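Local coordinates for YfdX protein (Salmonella enterica I, PDB 6A02), which is not fully understood in its molecular function but probably takes part in the bacterial response to antibiotic stress and in virulence, at residues R32-F36 with N37-Q41; E152-Y155 with Y156-G159; L161-S164 with A165-G168. All coordinates share one frame; numbering follows the deposited sequence.

Interaction 1: R32-F36 with N37-Q41; sequences RFELF and NGRTQ
Glu34, Asn37 and Arg39 meet in a local contact round a helix C-terminus, a Schellman motif that ends helix 19-36 and leads by a short turn into helix 40-54. Two backbone bonds define the motif. Arg39 N donates to Glu34 O at 2.9 Å. Gly38 N gives a weak, longer bond to Leu35 O. Gly38 is the C-prime residue, and its positive phi of 69° turns the chain out of the helix. Asn37 N still makes a helical bond to Phe33 O at 3.0 Å. Arg39 then takes the N-cap position of the next helix.

The side chains of Glu34 and Asn37 and the aliphatic part of Arg39 meet at this turn. Glu34 is folded back by a bend at chi2 (-64°), which brings OE1 to the Asn37 amide. There Asn37 ND2 donates to Glu34 OE1 at 3.1 Å. The bond is fairly straight. It lies in the amide plane of Asn37 but meets the carboxylate on its syn side, tilted out of plane. The other end of this amide is held too, because Asn37 OD1 accepts a bond from Lys113 of the second subunit. With both ends used, the amide's rotation is probably fixed. Asn37 ND2 also approaches Phe33 CE2 at 3.6 Å, with ring and amide planes 40° apart. Arg39 reaches Glu34 through its aliphatic part, Arg39 CD lying 3.2 Å from Glu34 OE1. The charged groups stay apart at 4.4 Å between Arg39 NE and Glu34 OE1, too far for a salt bridge.

Leu35 CD2 and Thr40 CG2 touch loosely, crossing at about a right angle, and both residues pack on Tyr155 of helix 155-167. Glu34 rests on Ala43 and Leu46 of helix 40-54, while Phe36 packs on Val87 of the second subunit.

Interaction 2: E152-Y155 with Y156-G159; sequences EGKY and YQAG
Lys154 and Gln157 touch across the first turn of helix 155-167, with Lys154 as its N-cap. Two backbone bonds start the helix: Ala158 N to Lys154 O at 3.0 Å, and Gly159 N to Tyr155 O at 2.9 Å. Just before them, Gly153 ends the preceding helix in a Schellman motif, and Lys154 is the centre of an inverse gamma turn.

The side-chain contact is mainly van der Waals. Gln157 bends at chi2 (93°), which folds its amide back over Lys154. Gln157 OE1 lies 3.4 Å from Lys154 CB, and Gln157 NE2 3.9 Å from Lys154 CG; the two chains cross obliquely. The same OE1 accepts a hydrogen bond from Asn105 ND2 of the second subunit, which helps to hold the amide in place.

Charge pairing lies at the far end of Lys154. Lys154 NZ forms a salt bridge with Glu152 OE1 at 3.3 Å, approaching from above the carboxylate plane.

Lys154, Gln157 and Ala158 pack against Leu149 of helix 136-151. Tyr155 lies against Glu44 of helix 40-54. Tyr156 packs on Phe36 of helix 19-36, and its OH is hydrogen-bonded to Glu89 of the second subunit.

Interaction 3: L161-S164 with A165-G168; sequences LLKS and AQDG
Lys163 reaches along the last turns of helix 155-167 towards Gln166 and Asp167, three and four residues on. Together with Ala165 and Ser164 it has much of the surface buried here. CG of Lys163 stands anti to the backbone N (chi1 -176°), and a bend at chi2 then carries the chain over the following turn. On one flank Gln166 crosses it at about a right angle, with Gln166 NE2 3.6 Å from Lys163 CD. Asp167 meets the chain obliquely, its OD1 3.7 Å from Lys163 CE. The charged atoms themselves, Lys163 NZ and Asp167 OD1, are 4.3 Å apart and form no direct salt bridge. A water joins them: it accepts from Lys163 NZ at 3.1 Å and donates to Asp167 OD1 at 2.8 Å.

Ala165 sits close to the helix backbone, its CB 3.5 Å from Leu162 O. Its N bonds to Leu161 O, an ordinary helical bond. Ser164 contributes mostly backbone. Gly168 N gives Ser164 O a weak bond, with an N-H...O angle of 127°, and also bonds to Ala165 O, near the C-terminal end of the helix.

Ala165 and Leu161 face Asp142 of helix 136-151. Leu162 and Lys163 pack on Arg32 of helix 19-36, and Ser164 touches Ala88 of the third subunit. Strand 170-175 follows after a short turn.

The three contacts lie in one helical region of the chain and come in series. Interaction 1 joins helices 19-36 and 40-54. Interactions 2 and 3 lie at the start and end of helix 155-167, with centres 14 Å apart. Interactions 1 and 2 are closest, centres 10 Å apart, and also touch where Leu35 CD1 comes within 3.6 Å of Gly159 N. Interaction 1 also reaches interaction 3, 16 Å away between centres, through helix 19-36. Helix 155-167 touches helix 19-36 near its start and again in its second half. Interactions 1 and 2 both contact the second subunit, and interactions 2 and 3 the third, so these helices probably contribute to the four-chain assembly.

Interaction 1: R32-F36 with N37-Q41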
loop_
_atom_site.group_PDB
_atom_site.type_symbol
_atom_site.label_atom_id
_atom_site.label_comp_id
_atom_site.label_asym_id
_atom_site.label_seq_id
_atom_site.Cartn_x
_atom_site.Cartn_y
_atom_site.Cartn_z
ATOM N N ARG A 32 -7.656 -1.996 -17.591
ATOM C CA ARG A 32 -7.003 -0.694 -17.693
ATOM C C ARG A 32 -5.608 -0.829 -18.282
ATOM O O ARG A 32 -5.207 -0.038 -19.142
ATOM C CB ARG A 32 -6.944 -0.011 -16.327
ATOM C CG ARG A 32 -6.243 1.330 -16.372
ATOM C CD ARG A 32 -6.498 2.113 -15.092
ATOM N NE ARG A 32 -5.791 3.385 -15.067
ATOM C CZ ARG A 32 -4.566 3.536 -14.576
ATOM N NH1 ARG A 32 -3.918 2.490 -14.084
ATOM N NH2 ARG A 32 -3.989 4.725 -14.585
ATOM N N PHE A 33 -4.849 -1.829 -17.832
ATOM C CA PHE A 33 -3.508 -2.006 -18.370
ATOM C C PHE A 33 -3.548 -2.234 -19.875
ATOM O O PHE A 33 -2.724 -1.677 -20.621
ATOM C CB PHE A 33 -2.806 -3.180 -17.691
ATOM C CG PHE A 33 -1.458 -3.484 -18.295
ATOM C CD1 PHE A 33 -0.358 -2.700 -17.994
ATOM C CD2 PHE A 33 -1.313 -4.511 -19.210
ATOM C CE1 PHE A 33 0.890 -2.961 -18.579
ATOM C CE2 PHE A 33 -0.070 -4.773 -19.791
ATOM C CZ PHE A 33 1.024 -3.996 -19.473
ATOM N N GLU A 34 -4.499 -3.048 -20.342
ATOM C CA GLU A 34 -4.537 -3.377 -21.765
ATOM C C GLU A 34 -4.855 -2.162 -22.636
ATOM O O GLU A 34 -4.474 -2.140 -23.810
ATOM C CB GLU A 34 -5.477 -4.551 -22.024
ATOM C CG GLU A 34 -5.038 -5.857 -21.374
ATOM C CD GLU A 34 -3.718 -6.396 -21.900
ATOM O OE1 GLU A 34 -3.148 -5.823 -22.853
ATOM O OE2 GLU A 34 -3.246 -7.415 -21.348
ATOM N N LEU A 35 -5.540 -1.148 -22.095
ATOM C CA LEU A 35 -5.729 0.092 -22.848
ATOM C C LEU A 35 -4.389 0.717 -23.213
ATOM O O LEU A 35 -4.145 1.072 -24.374
ATOM C CB LEU A 35 -6.568 1.082 -22.042
ATOM C CG LEU A 35 -8.005 0.675 -21.738
ATOM C CD1 LEU A 35 -8.646 1.657 -20.765
ATOM C CD2 LEU A 35 -8.817 0.562 -23.028
ATOM N N PHE A 36 -3.501 0.856 -22.224
ATOM C CA PHE A 36 -2.180 1.425 -22.466
ATOM C C PHE A 36 -1.287 0.481 -23.254
ATOM O O PHE A 36 -0.329 0.929 -23.892
ATOM C CB PHE A 36 -1.524 1.788 -21.131
ATOM C CG PHE A 36 -2.228 2.893 -20.402
ATOM C CD1 PHE A 36 -1.876 4.213 -20.634
ATOM C CD2 PHE A 36 -3.249 2.623 -19.498
ATOM C CE1 PHE A 36 -2.526 5.246 -19.975
ATOM C CE2 PHE A 36 -3.900 3.655 -18.825
ATOM C CZ PHE A 36 -3.535 4.969 -19.071
ATOM N N ASN A 37 -1.569 -0.815 -23.207
ATOM C CA ASN A 37 -0.789 -1.838 -23.890
ATOM C C ASN A 37 -1.193 -1.995 -25.355
ATOM O O ASN A 37 -0.747 -2.945 -26.010
ATOM C CB ASN A 37 -0.951 -3.165 -23.136
ATOM C CG ASN A 37 0.170 -4.149 -23.415
ATOM O OD1 ASN A 37 1.299 -3.760 -23.715
ATOM N ND2 ASN A 37 -0.139 -5.443 -23.299
ATOM N N GLY A 38 -2.036 -1.099 -25.867
ATOM C CA GLY A 38 -2.448 -1.177 -27.257
ATOM C C GLY A 38 -3.336 -2.352 -27.587
ATOM O O GLY A 38 -3.377 -2.781 -28.745
ATOM N N ARG A 39 -4.059 -2.886 -26.612
ATOM C CA ARG A 39 -4.950 -4.022 -26.813
ATOM C C ARG A 39 -6.343 -3.625 -26.333
ATOM O O ARG A 39 -6.864 -4.198 -25.372
ATOM C CB ARG A 39 -4.421 -5.265 -26.071
ATOM C CG ARG A 39 -3.137 -5.853 -26.660
ATOM C CD ARG A 39 -2.555 -6.924 -25.745
ATOM N NE ARG A 39 -1.673 -7.861 -26.446
ATOM C CZ ARG A 39 -0.379 -7.654 -26.685
ATOM N NH1 ARG A 39 0.207 -6.525 -26.302
ATOM N NH2 ARG A 39 0.331 -8.573 -27.329
ATOM N N THR A 40 -6.947 -2.640 -27.006
ATOM C CA THR A 40 -8.230 -2.118 -26.532
ATOM C C THR A 40 -9.344 -3.151 -26.633
ATOM O O THR A 40 -10.278 -3.129 -25.826
ATOM C CB THR A 40 -8.630 -0.833 -27.267
ATOM O OG1 THR A 40 -8.774 -1.115 -28.667
ATOM C CG2 THR A 40 -7.612 0.283 -27.041
ATOM N N GLN A 41 -9.282 -4.056 -27.615
ATOM C CA GLN A 41 -10.318 -5.077 -27.698
ATOM C C GLN A 41 -10.201 -6.074 -26.550
ATOM O O GLN A 41 -11.214 -6.515 -25.994
ATOM C CB GLN A 41 -10.324 -5.709 -29.095
ATOM C CG GLN A 41 -10.654 -4.641 -30.148
ATOM C CD GLN A 41 -10.423 -5.069 -31.583
ATOM O OE1 GLN A 41 -9.381 -4.774 -32.173
ATOM N NE2 GLN A 41 -11.411 -5.736 -32.164
#

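Interaction 2: E152-Y155 with Y156-G159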
loop_
_atom_site.group_PDB
_atom_site.type_symbol
_atom_site.label_atom_id
_atom_site.label_comp_id
_atom_site.label_asym_id
_atom_site.label_seq_id
_atom_site.Cartn_x
_atom_site.Cartn_y
_atom_site.Cartn_z
ATOM N N GLU A 152 -17.191 4.140 -27.646
ATOM C CA GLU A 152 -17.075 5.425 -28.317
ATOM C C GLU A 152 -15.654 5.757 -28.746
ATOM O O GLU A 152 -15.456 6.777 -29.412
ATOM C CB GLU A 152 -17.620 6.536 -27.417
ATOM C CG GLU A 152 -19.097 6.404 -27.109
ATOM C CD GLU A 152 -19.549 7.350 -26.010
ATOM O OE1 GLU A 152 -18.699 8.072 -25.456
ATOM O OE2 GLU A 152 -20.754 7.368 -25.698
ATOM N N GLY A 153 -14.665 4.936 -28.392
ATOM C CA GLY A 153 -13.284 5.241 -28.693
ATOM C C GLY A 153 -12.588 6.133 -27.687
ATOM O O GLY A 153 -11.464 6.572 -27.954
ATOM N N LYS A 154 -13.217 6.410 -26.543
ATOM C CA LYS A 154 -12.647 7.307 -25.523
ATOM C C LYS A 154 -11.895 6.487 -24.470
ATOM O O LYS A 154 -12.302 6.365 -23.309
ATOM C CB LYS A 154 -13.743 8.165 -24.902
ATOM C CG LYS A 154 -14.377 9.152 -25.879
ATOM C CD LYS A 154 -15.472 9.970 -25.215
ATOM C CE LYS A 154 -16.132 10.912 -26.213
ATOM N NZ LYS A 154 -17.568 11.096 -25.889
ATOM N N TYR A 155 -10.766 5.930 -24.913
ATOM C CA TYR A 155 -10.066 4.915 -24.132
ATOM C C TYR A 155 -9.419 5.502 -22.887
ATOM O O TYR A 155 -9.518 4.909 -21.808
ATOM C CB TYR A 155 -9.041 4.193 -25.000
ATOM C CG TYR A 155 -9.664 3.521 -26.195
ATOM C CD1 TYR A 155 -10.541 2.459 -26.036
ATOM C CD2 TYR A 155 -9.388 3.961 -27.483
ATOM C CE1 TYR A 155 -11.117 1.840 -27.141
ATOM C CE2 TYR A 155 -9.961 3.356 -28.581
ATOM C CZ TYR A 155 -10.824 2.301 -28.400
ATOM O OH TYR A 155 -11.406 1.681 -29.491
ATOM N N TYR A 156 -8.744 6.646 -23.011
ATOM C CA TYR A 156 -8.138 7.259 -21.833
ATOM C C TYR A 156 -9.187 7.552 -20.768
ATOM O O TYR A 156 -8.969 7.306 -19.570
ATOM C CB TYR A 156 -7.414 8.551 -22.215
ATOM C CG TYR A 156 -6.544 9.051 -21.089
ATOM C CD1 TYR A 156 -5.288 8.498 -20.868
ATOM C CD2 TYR A 156 -6.974 10.066 -20.243
ATOM C CE1 TYR A 156 -4.480 8.938 -19.827
ATOM C CE2 TYR A 156 -6.171 10.511 -19.194
ATOM C CZ TYR A 156 -4.932 9.940 -18.999
ATOM O OH TYR A 156 -4.119 10.371 -17.972
ATOM N N GLN A 157 -10.340 8.073 -21.188
ATOM C CA GLN A 157 -11.403 8.381 -20.244
ATOM C C GLN A 157 -11.947 7.114 -19.596
ATOM O O GLN A 157 -12.279 7.110 -18.405
ATOM C CB GLN A 157 -12.526 9.140 -20.959
ATOM C CG GLN A 157 -12.093 10.493 -21.540
ATOM C CD GLN A 157 -11.647 10.423 -22.992
ATOM O OE1 GLN A 157 -10.953 9.501 -23.411
ATOM N NE2 GLN A 157 -12.046 11.431 -23.772
ATOM N N ALA A 158 -12.049 6.025 -20.365
ATOM C CA ALA A 158 -12.412 4.744 -19.766
ATOM C C ALA A 158 -11.395 4.321 -18.710
ATOM O O ALA A 158 -11.773 3.836 -17.634
ATOM C CB ALA A 158 -12.523 3.667 -20.849
ATOM N N GLY A 159 -10.104 4.500 -19.004
ATOM C CA GLY A 159 -9.074 4.145 -18.044
ATOM C C GLY A 159 -9.207 4.906 -16.744
ATOM O O GLY A 159 -8.979 4.350 -15.662
#

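Interaction 3: L161-S164 with A165-G168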
loop_
_atom_site.group_PDB
_atom_site.type_symbol
_atom_site.label_atom_id
_atom_site.label_comp_id
_atom_site.label_asym_id
_atom_site.label_seq_id
_atom_site.Cartn_x
_atom_site.Cartn_y
_atom_site.Cartn_z
ATOM N N LEU A 161 -11.999 5.900 -15.378
ATOM C CA LEU A 161 -13.091 5.305 -14.608
ATOM C C LEU A 161 -12.691 3.959 -14.018
ATOM O O LEU A 161 -13.091 3.623 -12.895
ATOM C CB LEU A 161 -14.317 5.128 -15.491
ATOM C CG LEU A 161 -15.266 6.301 -15.577
ATOM C CD1 LEU A 161 -16.412 5.901 -16.457
ATOM C CD2 LEU A 161 -15.766 6.671 -14.193
ATOM N N LEU A 162 -11.930 3.159 -14.764
ATOM C CA LEU A 162 -11.429 1.905 -14.205
ATOM C C LEU A 162 -10.519 2.163 -13.007
ATOM O O LEU A 162 -10.595 1.453 -11.994
ATOM C CB LEU A 162 -10.707 1.102 -15.287
ATOM C CG LEU A 162 -11.586 0.673 -16.466
ATOM C CD1 LEU A 162 -10.707 0.003 -17.496
ATOM C CD2 LEU A 162 -12.692 -0.264 -16.015
ATOM N N LYS A 163 -9.670 3.193 -13.092
ATOM C CA LYS A 163 -8.809 3.535 -11.962
ATOM C C LYS A 163 -9.637 4.007 -10.776
ATOM O O LYS A 163 -9.363 3.626 -9.629
ATOM C CB LYS A 163 -7.801 4.610 -12.383
ATOM C CG LYS A 163 -6.778 4.968 -11.286
ATOM C CD LYS A 163 -5.995 3.721 -10.863
ATOM C CE LYS A 163 -4.871 4.034 -9.870
ATOM N NZ LYS A 163 -4.039 2.817 -9.601
ATOM N N SER A 164 -10.662 4.824 -11.037
ATOM C CA SER A 164 -11.557 5.268 -9.976
ATOM C C SER A 164 -12.214 4.088 -9.273
ATOM O O SER A 164 -12.320 4.076 -8.039
ATOM C CB SER A 164 -12.619 6.194 -10.543
ATOM O OG SER A 164 -13.465 6.636 -9.499
ATOM N N ALA A 165 -12.643 3.074 -10.034
ATOM C CA ALA A 165 -13.196 1.882 -9.395
ATOM C C ALA A 165 -12.182 1.235 -8.458
ATOM O O ALA A 165 -12.524 0.840 -7.333
ATOM C CB ALA A 165 -13.681 0.885 -10.450
ATOM N N GLN A 166 -10.929 1.118 -8.895
ATOM C CA GLN A 166 -9.899 0.531 -8.044
ATOM C C GLN A 166 -9.639 1.388 -6.815
ATOM O O GLN A 166 -9.407 0.865 -5.717
ATOM C CB GLN A 166 -8.605 0.375 -8.834
ATOM C CG GLN A 166 -8.682 -0.672 -9.915
ATOM C CD GLN A 166 -7.363 -0.851 -10.620
ATOM O OE1 GLN A 166 -6.763 -1.925 -10.573
ATOM N NE2 GLN A 166 -6.889 0.213 -11.268
ATOM N N ASP A 167 -9.631 2.708 -6.988
ATOM C CA ASP A 167 -9.381 3.598 -5.863
ATOM C C ASP A 167 -10.516 3.568 -4.855
ATOM O O ASP A 167 -10.331 4.034 -3.720
ATOM C CB ASP A 167 -9.187 5.032 -6.351
ATOM C CG ASP A 167 -7.883 5.230 -7.076
ATOM O OD1 ASP A 167 -6.975 4.397 -6.905
ATOM O OD2 ASP A 167 -7.775 6.239 -7.802
ATOM N N GLY A 168 -11.681 3.042 -5.245
ATOM C CA GLY A 168 -12.804 2.894 -4.343
ATOM C C GLY A 168 -12.722 1.698 -3.423
ATOM O O GLY A 168 -13.561 1.566 -2.525
HETATM O O HOH W 1 -5.936 1.841 -7.363
#